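Local structure of beta-glucosidase (Chaetomella raphigera, 6JXG) at residues Asp674-Asp679 with Trp685-Ser690; Asp188-Asn193 with Leu223-Phe228; Gly373-His378 with Thr437-Glu442; Leu379-Gly384 with Ala388-Leu393. The protein probably hydrolyses terminal, non-reducing beta-D-glucosyl residues to release beta-D-glucose, as a secreted family 3 glycoside hydrolase of cellulose degradation. All blocks are in the same frame, centred on the assembly; numbering follows the deposited sequence.

Contact 1 of 4, residues Asp674-Asp679 with Trp685-Ser690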
loop_
_atom_site.group_PDB
_atom_site.type_symbol
_atom_site.label_atom_id
_atom_site.label_comp_id
_atom_site.label_asym_id
_atom_site.label_seq_id
_atom_site.Cartn_x
_atom_site.Cartn_y
_atom_site.Cartn_z
ATOM N N ASP A 674 -11.135 16.261 7.040
ATOM C CA ASP A 674 -10.012 16.011 7.944
ATOM C C ASP A 674 -10.326 16.479 9.368
ATOM O O ASP A 674 -9.678 16.023 10.326
ATOM C CB ASP A 674 -8.769 16.717 7.421
ATOM C CG ASP A 674 -8.240 16.092 6.148
ATOM O OD1 ASP A 674 -8.329 14.845 6.110
ATOM O OD2 ASP A 674 -7.787 16.835 5.206
ATOM N N LEU A 675 -11.323 17.358 9.462
ATOM C CA LEU A 675 -11.777 17.953 10.703
ATOM C C LEU A 675 -13.156 17.479 11.117
ATOM O O LEU A 675 -13.770 18.076 12.014
ATOM C CB LEU A 675 -11.801 19.478 10.575
ATOM C CG LEU A 675 -10.450 20.102 10.256
ATOM C CD1 LEU A 675 -10.634 21.558 9.892
ATOM C CD2 LEU A 675 -9.461 19.969 11.400
ATOM N N SER A 676 -13.570 16.321 10.607
ATOM C CA SER A 676 -14.892 15.774 10.845
ATOM C C SER A 676 -14.846 14.416 11.484
ATOM O O SER A 676 -13.769 13.742 11.623
ATOM C CB SER A 676 -15.635 15.630 9.511
ATOM O OG SER A 676 -15.778 16.888 8.904
ATOM N N TYR A 677 -16.015 13.982 11.855
ATOM C CA TYR A 677 -16.207 12.624 12.359
ATOM C C TYR A 677 -17.523 12.120 11.831
ATOM O O TYR A 677 -18.428 12.941 11.491
ATOM C CB TYR A 677 -16.135 12.571 13.887
ATOM C CG TYR A 677 -17.325 13.255 14.587
ATOM C CD1 TYR A 677 -18.513 12.574 14.824
ATOM C CD2 TYR A 677 -17.260 14.582 14.908
ATOM C CE1 TYR A 677 -19.599 13.185 15.429
ATOM C CE2 TYR A 677 -18.333 15.226 15.531
ATOM C CZ TYR A 677 -19.488 14.540 15.792
ATOM O OH TYR A 677 -20.513 15.239 16.402
ATOM N N TRP A 678 -17.659 10.804 11.782
ATOM C CA TRP A 678 -18.903 10.163 11.388
ATOM C C TRP A 678 -19.861 9.971 12.582
ATOM O O TRP A 678 -19.534 9.247 13.540
ATOM C CB TRP A 678 -18.655 8.796 10.760
ATOM C CG TRP A 678 -19.893 8.166 10.255
ATOM C CD1 TRP A 678 -20.652 7.273 10.928
ATOM C CD2 TRP A 678 -20.571 8.376 8.978
ATOM N NE1 TRP A 678 -21.715 6.838 10.145
ATOM C CE2 TRP A 678 -21.694 7.513 8.956
ATOM C CE3 TRP A 678 -20.306 9.149 7.845
ATOM C CZ2 TRP A 678 -22.596 7.462 7.888
ATOM C CZ3 TRP A 678 -21.182 9.082 6.765
ATOM C CH2 TRP A 678 -22.328 8.206 6.785
ATOM N N ASP A 679 -21.014 10.627 12.472
ATOM C CA ASP A 679 -22.068 10.605 13.456
ATOM C C ASP A 679 -23.101 9.550 13.061
ATOM O O ASP A 679 -23.821 9.696 12.013
ATOM C CB ASP A 679 -22.761 11.964 13.500
ATOM C CG ASP A 679 -23.843 12.013 14.603
ATOM O OD1 ASP A 679 -23.586 11.541 15.698
ATOM O OD2 ASP A 679 -24.955 12.404 14.302
ATOM N N TRP A 685 -21.358 12.715 8.009
ATOM C CA TRP A 685 -20.131 13.357 8.563
ATOM C C TRP A 685 -20.519 14.630 9.279
ATOM O O TRP A 685 -21.281 15.413 8.718
ATOM C CB TRP A 685 -19.163 13.686 7.455
ATOM C CG TRP A 685 -18.465 12.447 6.935
ATOM C CD1 TRP A 685 -18.812 11.688 5.842
ATOM C CD2 TRP A 685 -17.321 11.823 7.520
ATOM N NE1 TRP A 685 -17.918 10.609 5.715
ATOM C CE2 TRP A 685 -17.016 10.658 6.742
ATOM C CE3 TRP A 685 -16.536 12.114 8.634
ATOM C CZ2 TRP A 685 -15.988 9.816 7.046
ATOM C CZ3 TRP A 685 -15.473 11.254 8.948
ATOM C CH2 TRP A 685 -15.189 10.122 8.117
ATOM N N VAL A 686 -20.024 14.832 10.505
ATOM C CA VAL A 686 -20.235 16.097 11.177
ATOM C C VAL A 686 -18.897 16.832 11.369
ATOM O O VAL A 686 -17.904 16.228 11.742
ATOM C CB VAL A 686 -20.968 15.871 12.506
ATOM C CG1 VAL A 686 -21.096 17.180 13.278
ATOM C CG2 VAL A 686 -22.395 15.369 12.245
ATOM N N THR A 687 -18.903 18.121 11.117
ATOM C CA THR A 687 -17.789 18.991 11.465
ATOM C C THR A 687 -18.079 19.803 12.723
ATOM O O THR A 687 -18.930 20.687 12.660
ATOM C CB THR A 687 -17.535 19.998 10.366
ATOM O OG1 THR A 687 -17.570 19.305 9.114
ATOM C CG2 THR A 687 -16.152 20.657 10.538
ATOM N N PRO A 688 -17.366 19.540 13.822
ATOM C CA PRO A 688 -17.633 20.267 15.074
ATOM C C PRO A 688 -17.557 21.797 14.953
ATOM O O PRO A 688 -16.809 22.395 14.132
ATOM C CB PRO A 688 -16.543 19.781 16.042
ATOM C CG PRO A 688 -16.049 18.498 15.483
ATOM C CD PRO A 688 -16.264 18.577 13.972
ATOM N N THR A 689 -18.360 22.417 15.804
ATOM C CA THR A 689 -18.708 23.793 15.654
ATOM C C THR A 689 -18.587 24.600 16.983
ATOM O O THR A 689 -19.041 25.715 17.114
ATOM C CB THR A 689 -20.127 23.754 15.003
ATOM O OG1 THR A 689 -20.298 24.900 14.198
ATOM C CG2 THR A 689 -21.249 23.572 15.987
ATOM N N SER A 690 -18.002 23.998 17.989
ATOM C CA SER A 690 -17.676 24.691 19.230
ATOM C C SER A 690 -16.511 23.929 19.856
ATOM O O SER A 690 -16.287 22.739 19.607
ATOM C CB SER A 690 -18.857 24.682 20.209
ATOM O OG SER A 690 -19.162 23.349 20.590
#
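W678 turns the edge of its indole to the face of W685. This is a T-shaped pair: the six-membered ring of W678 and the five-membered ring of W685 have centroids 4.9 Å apart, with planes at 82°. W678 CE3 does the touching and comes 3.5 Å from W685 NE1. The benzo part of W685 reaches alongside the partner backbone, its CE3 obliquely 3.3 Å from Y677 C.

The next pair along, Y677 and V686, lie side by side on the other face of the hairpin. V686 CB stands over one face of the tyrosine ring, 4.2 Å from its centroid, in a CH-pi contact. P688 CG meets the same ring at its edge, in plane. A chi1 of 69° sets the Y677 ring between its own backbone N and carbonyl carbon and folds it over V686.

Between these two layers of side chains the strands pair antiparallel. V686 N donates to Y677 O at 2.7 Å, and Y677 N to V686 O at 2.9 Å. W678 and W685 form the adjoining non-hydrogen-bonded pair. Beyond the strand ends, T687 OG1 donates to S676 OG at 3.0 Å. S676 OG is also hydrogen-bonded to R672 O.

Further out, H179 of helix 175-182 stacks on W678, and E180 OE2 accepts a hydrogen bond from W678 N. L675 and P688 touch F693 of strand 692-698.

In this short hairpin of the fibronectin type III-like domain, straight backbone bonds fix the register. The stacked rings and the bond to E180 join it to helix 175-182 of the N-terminal domain.

Contact 2 of 4, residues Asp188-Asn193 with Leu223-Phe228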
loop_
_atom_site.group_PDB
_atom_site.type_symbol
_atom_site.label_atom_id
_atom_site.label_comp_id
_atom_site.label_asym_id
_atom_site.label_seq_id
_atom_site.Cartn_x
_atom_site.Cartn_y
_atom_site.Cartn_z
ATOM N N ASP A 188 -11.030 8.316 -0.681
ATOM C CA ASP A 188 -9.956 9.098 -1.384
ATOM C C ASP A 188 -9.741 8.574 -2.820
ATOM O O ASP A 188 -9.608 9.318 -3.790
ATOM C CB ASP A 188 -8.615 9.083 -0.633
ATOM C CG ASP A 188 -8.513 10.161 0.472
ATOM O OD1 ASP A 188 -9.547 10.828 0.841
ATOM O OD2 ASP A 188 -7.386 10.382 0.890
ATOM N N ALA A 189 -9.751 7.271 -2.951
ATOM C CA ALA A 189 -9.576 6.639 -4.245
ATOM C C ALA A 189 -10.681 6.999 -5.223
ATOM O O ALA A 189 -10.430 7.342 -6.347
ATOM C CB ALA A 189 -9.460 5.161 -4.075
ATOM N N ILE A 190 -11.907 6.887 -4.797
ATOM C CA ILE A 190 -13.038 7.337 -5.584
ATOM C C ILE A 190 -12.998 8.827 -5.968
ATOM O O ILE A 190 -13.237 9.166 -7.154
ATOM C CB ILE A 190 -14.337 6.970 -4.858
ATOM C CG1 ILE A 190 -14.442 5.431 -4.779
ATOM C CG2 ILE A 190 -15.524 7.566 -5.558
ATOM C CD1 ILE A 190 -15.493 4.826 -3.838
ATOM N N LYS A 191 -12.730 9.704 -5.023
ATOM C CA LYS A 191 -12.477 11.142 -5.309
ATOM C C LYS A 191 -11.389 11.346 -6.342
ATOM O O LYS A 191 -11.486 12.216 -7.193
ATOM C CB LYS A 191 -12.114 11.854 -3.998
ATOM C CG LYS A 191 -11.730 13.330 -4.149
ATOM C CD LYS A 191 -13.008 14.143 -4.454
ATOM C CE LYS A 191 -12.735 15.667 -4.624
ATOM N NZ LYS A 191 -11.501 15.975 -5.374
ATOM N N ALA A 192 -10.342 10.512 -6.340
ATOM C CA ALA A 192 -9.340 10.632 -7.355
ATOM C C ALA A 192 -9.740 9.964 -8.717
ATOM O O ALA A 192 -8.903 9.665 -9.499
ATOM C CB ALA A 192 -8.028 10.044 -6.869
ATOM N N ASN A 193 -11.000 9.580 -8.867
ATOM C CA ASN A 193 -11.562 9.053 -10.166
ATOM C C ASN A 193 -11.011 7.709 -10.530
ATOM O O ASN A 193 -10.899 7.343 -11.686
ATOM C CB ASN A 193 -11.392 10.042 -11.304
ATOM C CG ASN A 193 -12.306 11.246 -11.134
ATOM O OD1 ASN A 193 -13.470 11.115 -10.753
ATOM N ND2 ASN A 193 -11.757 12.419 -11.344
ATOM N N LEU A 223 -20.835 7.183 -1.801
ATOM C CA LEU A 223 -19.637 7.687 -2.388
ATOM C C LEU A 223 -19.782 8.027 -3.923
ATOM O O LEU A 223 -18.836 8.537 -4.515
ATOM C CB LEU A 223 -18.472 6.756 -2.068
ATOM C CG LEU A 223 -18.160 6.539 -0.562
ATOM C CD1 LEU A 223 -17.033 5.573 -0.404
ATOM C CD2 LEU A 223 -17.800 7.891 0.060
ATOM N N ASP A 224 -20.964 7.767 -4.522
ATOM C CA ASP A 224 -21.249 8.170 -5.880
ATOM C C ASP A 224 -20.194 7.724 -6.883
ATOM O O ASP A 224 -19.869 8.445 -7.837
ATOM C CB ASP A 224 -21.431 9.670 -5.897
ATOM C CG ASP A 224 -22.250 10.161 -7.089
ATOM O OD1 ASP A 224 -21.976 11.302 -7.504
ATOM O OD2 ASP A 224 -23.045 9.384 -7.637
ATOM N N PHE A 225 -19.720 6.497 -6.685
ATOM C CA PHE A 225 -18.717 5.949 -7.531
ATOM C C PHE A 225 -19.291 5.737 -8.949
ATOM O O PHE A 225 -20.359 5.087 -9.118
ATOM C CB PHE A 225 -18.281 4.631 -6.914
ATOM C CG PHE A 225 -17.315 3.828 -7.763
ATOM C CD1 PHE A 225 -16.095 4.369 -8.200
ATOM C CD2 PHE A 225 -17.591 2.490 -8.066
ATOM C CE1 PHE A 225 -15.192 3.578 -8.954
ATOM C CE2 PHE A 225 -16.713 1.760 -8.876
ATOM C CZ PHE A 225 -15.521 2.292 -9.275
ATOM N N GLN A 226 -18.585 6.242 -9.951
ATOM C CA GLN A 226 -19.045 6.197 -11.346
ATOM C C GLN A 226 -18.435 5.067 -12.187
ATOM O O GLN A 226 -18.988 4.754 -13.247
ATOM C CB GLN A 226 -18.795 7.531 -12.039
ATOM C CG GLN A 226 -19.472 8.732 -11.393
ATOM C CD GLN A 226 -20.962 8.621 -11.524
ATOM O OE1 GLN A 226 -21.486 8.419 -12.641
ATOM N NE2 GLN A 226 -21.673 8.700 -10.402
ATOM N N GLY A 227 -17.367 4.406 -11.695
ATOM C CA GLY A 227 -16.809 3.252 -12.334
ATOM C C GLY A 227 -17.506 1.924 -12.049
ATOM O O GLY A 227 -18.706 1.845 -11.678
ATOM N N PHE A 228 -16.731 0.865 -12.142
ATOM C CA PHE A 228 -17.253 -0.453 -12.126
ATOM C C PHE A 228 -16.551 -1.275 -11.031
ATOM O O PHE A 228 -15.414 -0.994 -10.663
ATOM C CB PHE A 228 -17.180 -1.141 -13.469
ATOM C CG PHE A 228 -15.836 -1.529 -13.889
ATOM C CD1 PHE A 228 -15.351 -2.816 -13.641
ATOM C CD2 PHE A 228 -15.038 -0.620 -14.625
ATOM C CE1 PHE A 228 -14.098 -3.181 -14.058
ATOM C CE2 PHE A 228 -13.797 -0.990 -15.071
ATOM C CZ PHE A 228 -13.305 -2.293 -14.828
#
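The N-terminal family 3 domain has a TIM-barrel fold, and here the last turn of one of its helices packs on the connection that leads into a barrel strand. I190 of helix 184-191 is inserted among L223, F225 and the backbone between them. All three side chains are buried.

The CG1-CD1 arm of I190 meets both side chains. CD1 touches L223 CD1 at 3.8 Å, and CG1 approaches F225 CD1 obliquely, at 3.9 Å. CG1 is anti to the carbonyl carbon (chi1 -64°) and the arm is extended (chi2 167°), which sends CD1 out to L223. The CG2 methyl faces the backbone, 3.6 Å from L223 O. The isoleucine crosses both the leucine and the phenylalanine at about a right angle. The CA atoms of I190 and F225 are 6.2 Å apart, so the helix runs close to the loop backbone.

Local bonds shape both sides. N193, with phi 69°, is the C-prime residue of a Schellman motif: N193 N returns to I190 O at 2.8 Å, and V194 N to A189 O. In the loop, G227 N lies 3.5 Å above the plane of the F225 ring, over its centre. Q226 NE2 donates to D224 O at 3.1 Å, from above the carbonyl plane.

R287 NH1, from helix 278-294, is hydrogen-bonded to both F225 O and G227 O. I197 of strand 196-199 touches I190 and F225. Residues 223-227 link helix 214-222 to strand 228-231, the second half of the beta-alpha-beta crossover that starts from the neighbouring parallel strand 196-199.

Contact 3 of 4, residues Gly373-His378 with Thr437-Glu442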
loop_
_atom_site.group_PDB
_atom_site.type_symbol
_atom_site.label_atom_id
_atom_site.label_comp_id
_atom_site.label_asym_id
_atom_site.label_seq_id
_atom_site.Cartn_x
_atom_site.Cartn_y
_atom_site.Cartn_z
ATOM N N GLY A 373 7.259 -17.112 -3.434
ATOM C CA GLY A 373 6.863 -17.918 -2.271
ATOM C C GLY A 373 8.015 -18.593 -1.564
ATOM O O GLY A 373 7.988 -19.794 -1.288
ATOM N N CYS A 374 8.998 -17.822 -1.178
ATOM C CA CYS A 374 9.993 -18.249 -0.233
ATOM C C CYS A 374 10.669 -16.998 0.348
ATOM O O CYS A 374 10.629 -15.895 -0.277
ATOM C CB CYS A 374 11.060 -19.127 -0.962
ATOM S SG CYS A 374 12.152 -18.265 -2.113
ATOM N N ASP A 375 11.425 -17.188 1.447
ATOM C CA ASP A 375 12.261 -16.114 2.019
ATOM C C ASP A 375 13.706 -16.604 2.017
ATOM O O ASP A 375 14.252 -16.961 3.060
ATOM C CB ASP A 375 11.785 -15.780 3.426
ATOM C CG ASP A 375 12.566 -14.637 4.086
ATOM O OD1 ASP A 375 13.206 -13.876 3.382
ATOM O OD2 ASP A 375 12.591 -14.560 5.341
ATOM N N THR A 376 14.276 -16.677 0.841
ATOM C CA THR A 376 15.598 -17.258 0.607
ATOM C C THR A 376 16.395 -16.214 -0.134
ATOM O O THR A 376 15.913 -15.614 -1.109
ATOM C CB THR A 376 15.491 -18.533 -0.242
ATOM O OG1 THR A 376 14.715 -19.465 0.490
ATOM C CG2 THR A 376 16.863 -19.153 -0.448
ATOM N N GLY A 377 17.619 -15.976 0.290
ATOM C CA GLY A 377 18.328 -14.821 -0.173
ATOM C C GLY A 377 17.641 -13.463 0.125
ATOM O O GLY A 377 16.730 -13.379 0.941
ATOM N N HIS A 378 18.140 -12.416 -0.535
ATOM C CA HIS A 378 17.660 -11.064 -0.370
ATOM C C HIS A 378 16.180 -10.921 -0.593
ATOM O O HIS A 378 15.666 -11.372 -1.589
ATOM C CB HIS A 378 18.393 -10.112 -1.256
ATOM C CG HIS A 378 18.139 -8.705 -0.872
ATOM N ND1 HIS A 378 18.261 -8.268 0.430
ATOM C CD2 HIS A 378 17.691 -7.652 -1.591
ATOM C CE1 HIS A 378 17.938 -6.983 0.476
ATOM N NE2 HIS A 378 17.574 -6.597 -0.729
ATOM N N THR A 437 15.500 -10.780 8.039
ATOM C CA THR A 437 14.199 -10.588 7.333
ATOM C C THR A 437 12.964 -11.005 8.101
ATOM O O THR A 437 13.014 -11.694 9.129
ATOM C CB THR A 437 14.178 -11.422 6.026
ATOM O OG1 THR A 437 14.388 -12.804 6.365
ATOM C CG2 THR A 437 15.263 -10.980 5.093
ATOM N N ALA A 438 11.814 -10.587 7.590
ATOM C CA ALA A 438 10.569 -11.222 7.906
ATOM C C ALA A 438 9.644 -11.119 6.688
ATOM O O ALA A 438 9.585 -10.073 6.076
ATOM C CB ALA A 438 9.912 -10.626 9.146
ATOM N N ASP A 439 8.947 -12.209 6.348
ATOM C CA ASP A 439 8.201 -12.278 5.122
ATOM C C ASP A 439 6.779 -12.717 5.358
ATOM O O ASP A 439 6.420 -13.202 6.419
ATOM C CB ASP A 439 8.957 -13.230 4.136
ATOM C CG ASP A 439 8.594 -13.067 2.693
ATOM O OD1 ASP A 439 7.871 -12.093 2.322
ATOM O OD2 ASP A 439 9.087 -13.965 1.892
ATOM N N SER A 440 5.950 -12.530 4.337
ATOM C CA SER A 440 4.566 -12.989 4.394
ATOM C C SER A 440 3.990 -12.777 2.992
ATOM O O SER A 440 4.623 -12.206 2.108
ATOM C CB SER A 440 3.761 -12.217 5.480
ATOM O OG SER A 440 3.478 -10.849 5.160
ATOM N N GLY A 441 2.753 -13.175 2.842
ATOM C CA GLY A 441 2.089 -13.114 1.558
ATOM C C GLY A 441 0.644 -13.515 1.572
ATOM O O GLY A 441 0.006 -13.681 2.625
ATOM N N GLU A 442 0.110 -13.616 0.360
ATOM C CA GLU A 442 -1.238 -13.980 0.147
ATOM C C GLU A 442 -1.524 -15.430 0.594
ATOM O O GLU A 442 -0.682 -16.323 0.498
ATOM C CB GLU A 442 -1.581 -13.779 -1.357
ATOM C CG GLU A 442 -3.050 -13.945 -1.648
ATOM C CD GLU A 442 -3.429 -13.572 -3.085
ATOM O OE1 GLU A 442 -4.605 -13.811 -3.450
ATOM O OE2 GLU A 442 -2.628 -12.896 -3.747
#
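D375 has the most surface buried here. Its carboxylate meets the T437 side chain, the two coming from opposite directions. T437 OG1 donates to D375 OD2 at 2.7 Å, on the syn lone pair, the side of the other carboxylate oxygen. T437 OG1 lies between its backbone N and carbonyl carbon (chi1 58°), which faces it to the acid.

D439 points to the same loop, and its side chain slides past that of D375 in the opposite direction. The two CB atoms of D375 and D439 are 3.9 Å apart, and the carboxylate planes are turned 72° to each other. D375 OD1 and D439 OD2 stand 4.4 Å apart. D439 OD2 also lies 3.3 Å from C374 O, two acceptors without a hydrogen bond. This crowding of acceptors could raise the pKa of one of the acids. D439 OD1 takes a weak bond from S440 N at 2.8 Å.

C374 is joined to C369 by a disulfide, and N461 ND2 donates to D375 O.

T437 and A438 end strand 431-438, an inner parallel strand of the C-terminal domain's mixed sheet. Loops gathered at the C-terminal ends of parallel strands are typical of alpha/beta sandwich folds such as this domain.

Contact 4 of 4, residues Leu379-Gly384 with Ala388-Leu393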
loop_
_atom_site.group_PDB
_atom_site.type_symbol
_atom_site.label_atom_id
_atom_site.label_comp_id
_atom_site.label_asym_id
_atom_site.label_seq_id
_atom_site.Cartn_x
_atom_site.Cartn_y
_atom_site.Cartn_z
ATOM N N LEU A 379 15.502 -10.340 0.391
ATOM C CA LEU A 379 14.084 -10.223 0.365
ATOM C C LEU A 379 13.681 -8.826 -0.152
ATOM O O LEU A 379 14.017 -7.825 0.519
ATOM C CB LEU A 379 13.484 -10.434 1.764
ATOM C CG LEU A 379 11.976 -10.250 1.862
ATOM C CD1 LEU A 379 11.265 -11.386 1.126
ATOM C CD2 LEU A 379 11.498 -10.258 3.272
ATOM N N ALA A 380 12.907 -8.784 -1.251
ATOM C CA ALA A 380 12.565 -7.494 -1.856
ATOM C C ALA A 380 11.126 -7.343 -2.248
ATOM O O ALA A 380 10.698 -6.286 -2.744
ATOM C CB ALA A 380 13.487 -7.199 -3.020
ATOM N N MET A 381 10.343 -8.348 -1.867
ATOM C CA MET A 381 8.932 -8.465 -2.238
ATOM C C MET A 381 8.372 -9.598 -1.302
ATOM O O MET A 381 9.067 -10.627 -1.128
ATOM C CB MET A 381 8.971 -8.975 -3.686
ATOM C CG MET A 381 7.711 -8.889 -4.348
ATOM S SD MET A 381 7.731 -9.181 -6.016
ATOM C CE MET A 381 8.887 -7.998 -6.679
ATOM N N GLY A 382 7.180 -9.443 -0.776
ATOM C CA GLY A 382 6.370 -10.582 -0.292
ATOM C C GLY A 382 5.774 -11.506 -1.359
ATOM O O GLY A 382 6.139 -11.454 -2.511
ATOM N N TRP A 383 4.935 -12.472 -0.967
ATOM C CA TRP A 383 4.497 -13.463 -1.960
ATOM C C TRP A 383 3.018 -13.334 -2.285
ATOM O O TRP A 383 2.246 -12.725 -1.549
ATOM C CB TRP A 383 4.771 -14.902 -1.522
ATOM C CG TRP A 383 4.013 -15.405 -0.390
ATOM C CD1 TRP A 383 2.716 -15.810 -0.391
ATOM C CD2 TRP A 383 4.506 -15.677 0.954
ATOM N NE1 TRP A 383 2.369 -16.307 0.845
ATOM C CE2 TRP A 383 3.419 -16.205 1.699
ATOM C CE3 TRP A 383 5.724 -15.495 1.589
ATOM C CZ2 TRP A 383 3.530 -16.568 3.055
ATOM C CZ3 TRP A 383 5.849 -15.911 2.955
ATOM C CH2 TRP A 383 4.745 -16.414 3.660
ATOM N N GLY A 384 2.662 -13.943 -3.404
ATOM C CA GLY A 384 1.268 -13.974 -3.855
ATOM C C GLY A 384 1.062 -13.302 -5.186
ATOM O O GLY A 384 1.969 -13.269 -5.996
ATOM N N ALA A 388 5.877 -9.538 -9.148
ATOM C CA ALA A 388 6.421 -9.383 -10.507
ATOM C C ALA A 388 7.725 -10.173 -10.531
ATOM O O ALA A 388 8.253 -10.456 -9.473
ATOM C CB ALA A 388 6.713 -7.960 -10.844
ATOM N N ASP A 389 8.195 -10.463 -11.744
ATOM C CA ASP A 389 9.492 -11.140 -11.954
ATOM C C ASP A 389 10.516 -10.022 -11.950
ATOM O O ASP A 389 10.275 -8.990 -12.560
ATOM C CB ASP A 389 9.500 -11.898 -13.251
ATOM C CG ASP A 389 8.762 -13.243 -13.156
ATOM O OD1 ASP A 389 8.045 -13.530 -12.164
ATOM O OD2 ASP A 389 8.957 -14.024 -14.111
ATOM N N PHE A 390 11.571 -10.151 -11.142
ATOM C CA PHE A 390 12.615 -9.166 -11.126
ATOM C C PHE A 390 13.371 -9.219 -12.447
ATOM O O PHE A 390 13.744 -10.324 -12.872
ATOM C CB PHE A 390 13.647 -9.468 -10.041
ATOM C CG PHE A 390 13.116 -9.389 -8.629
ATOM C CD1 PHE A 390 13.043 -8.198 -8.005
ATOM C CD2 PHE A 390 12.739 -10.547 -7.933
ATOM C CE1 PHE A 390 12.628 -8.104 -6.683
ATOM C CE2 PHE A 390 12.326 -10.479 -6.624
ATOM C CZ PHE A 390 12.252 -9.250 -6.003
ATOM N N PRO A 391 13.601 -8.053 -13.096
ATOM C CA PRO A 391 14.537 -8.075 -14.252
ATOM C C PRO A 391 15.994 -8.248 -13.787
ATOM O O PRO A 391 16.834 -8.669 -14.559
ATOM C CB PRO A 391 14.362 -6.698 -14.914
ATOM C CG PRO A 391 13.803 -5.831 -13.831
ATOM C CD PRO A 391 13.099 -6.706 -12.818
ATOM N N TYR A 392 16.241 -7.957 -12.527
ATOM C CA TYR A 392 17.542 -8.102 -11.841
ATOM C C TYR A 392 17.187 -7.740 -10.397
ATOM O O TYR A 392 16.089 -7.235 -10.141
ATOM C CB TYR A 392 18.591 -7.132 -12.415
ATOM C CG TYR A 392 18.254 -5.684 -12.308
ATOM C CD1 TYR A 392 18.542 -4.951 -11.154
ATOM C CD2 TYR A 392 17.603 -5.013 -13.344
ATOM C CE1 TYR A 392 18.192 -3.625 -11.028
ATOM C CE2 TYR A 392 17.273 -3.664 -13.232
ATOM C CZ TYR A 392 17.543 -2.980 -12.042
ATOM O OH TYR A 392 17.200 -1.615 -11.924
ATOM N N LEU A 393 18.031 -8.074 -9.445
ATOM C CA LEU A 393 17.785 -7.624 -8.051
ATOM C C LEU A 393 19.143 -7.242 -7.503
ATOM O O LEU A 393 20.026 -8.113 -7.388
ATOM C CB LEU A 393 17.130 -8.727 -7.212
ATOM C CG LEU A 393 17.037 -8.433 -5.697
ATOM C CD1 LEU A 393 16.258 -7.157 -5.459
ATOM C CD2 LEU A 393 16.421 -9.613 -4.966
#
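M381 and F390 reach for each other from opposite directions. The methionine leads with its methyl. M381 CE lies 4.1 Å from the centroid of the F390 ring, 30° off the ring normal, so it sits off-centre. Its closest ring atoms are CZ and CE1 of F390. The sulfur stands farther back: M381 SD is 5.1 Å from the same centroid and oblique to the ring. The side chain is extended through its first two torsions, which carries SD to the backbone of A388. The third (chi3 -57°) then turns only the methyl to the phenyl ring.

A388 N makes a weak hydrogen bond to M381 SD at 3.7 Å. A buried thioether is thus used twice, its sulfur as a weak acceptor and its methyl in a CH-pi contact. With the sulfur beside the ring this is a Met-aromatic contact. It lies within the long excursion between strand 351-355 and helix 396-406 of the family 3 C-terminal domain. Both segments belong to that loop. A380, M381 and L393 point their CB atoms across the gap, and the F390 ring ends nearer to 379-384 than its CB bond suggests.

A380 comes in beside the methionine. Its CB touches F390 CZ at 3.8 Å and L393 CD1 at 3.7 Å. L393 in turn places CD2 over one face of the F390 ring, 4.3 Å above the plane and toward the rim.

Outside partners bind backbone and side chain of 388-390. N367 OD1 accepts a hydrogen bond from F390 N. R372 NH2 hydrogen-bonds A388 O and forms a salt bridge with D389 OD1, while Q67 NE2 donates to D389 OD2.

Overall arrangement
Along the chain, contact 2 closes first, contact 4 is nested inside the loop closed by contact 3, and contact 1 comes last. Contacts 3 and 4 both lie in the C-terminal domain, their centres about 10 Å apart. Probable hydrogen bonds, E442 N to W383 O (3.0 Å) and W383 N to S440 O, tie the loop to the segment just after strand 431-438. Contact 2 belongs to the N-terminal barrel, about 34 Å from contact 3 between centres. Contact 1, in the fibronectin type III-like domain, comes within about 6 Å of contact 2 between nearest atoms without touching. Its centre is 42-43 Å from those of contacts 3 and 4, across the chain's centre. Three domains are thus represented.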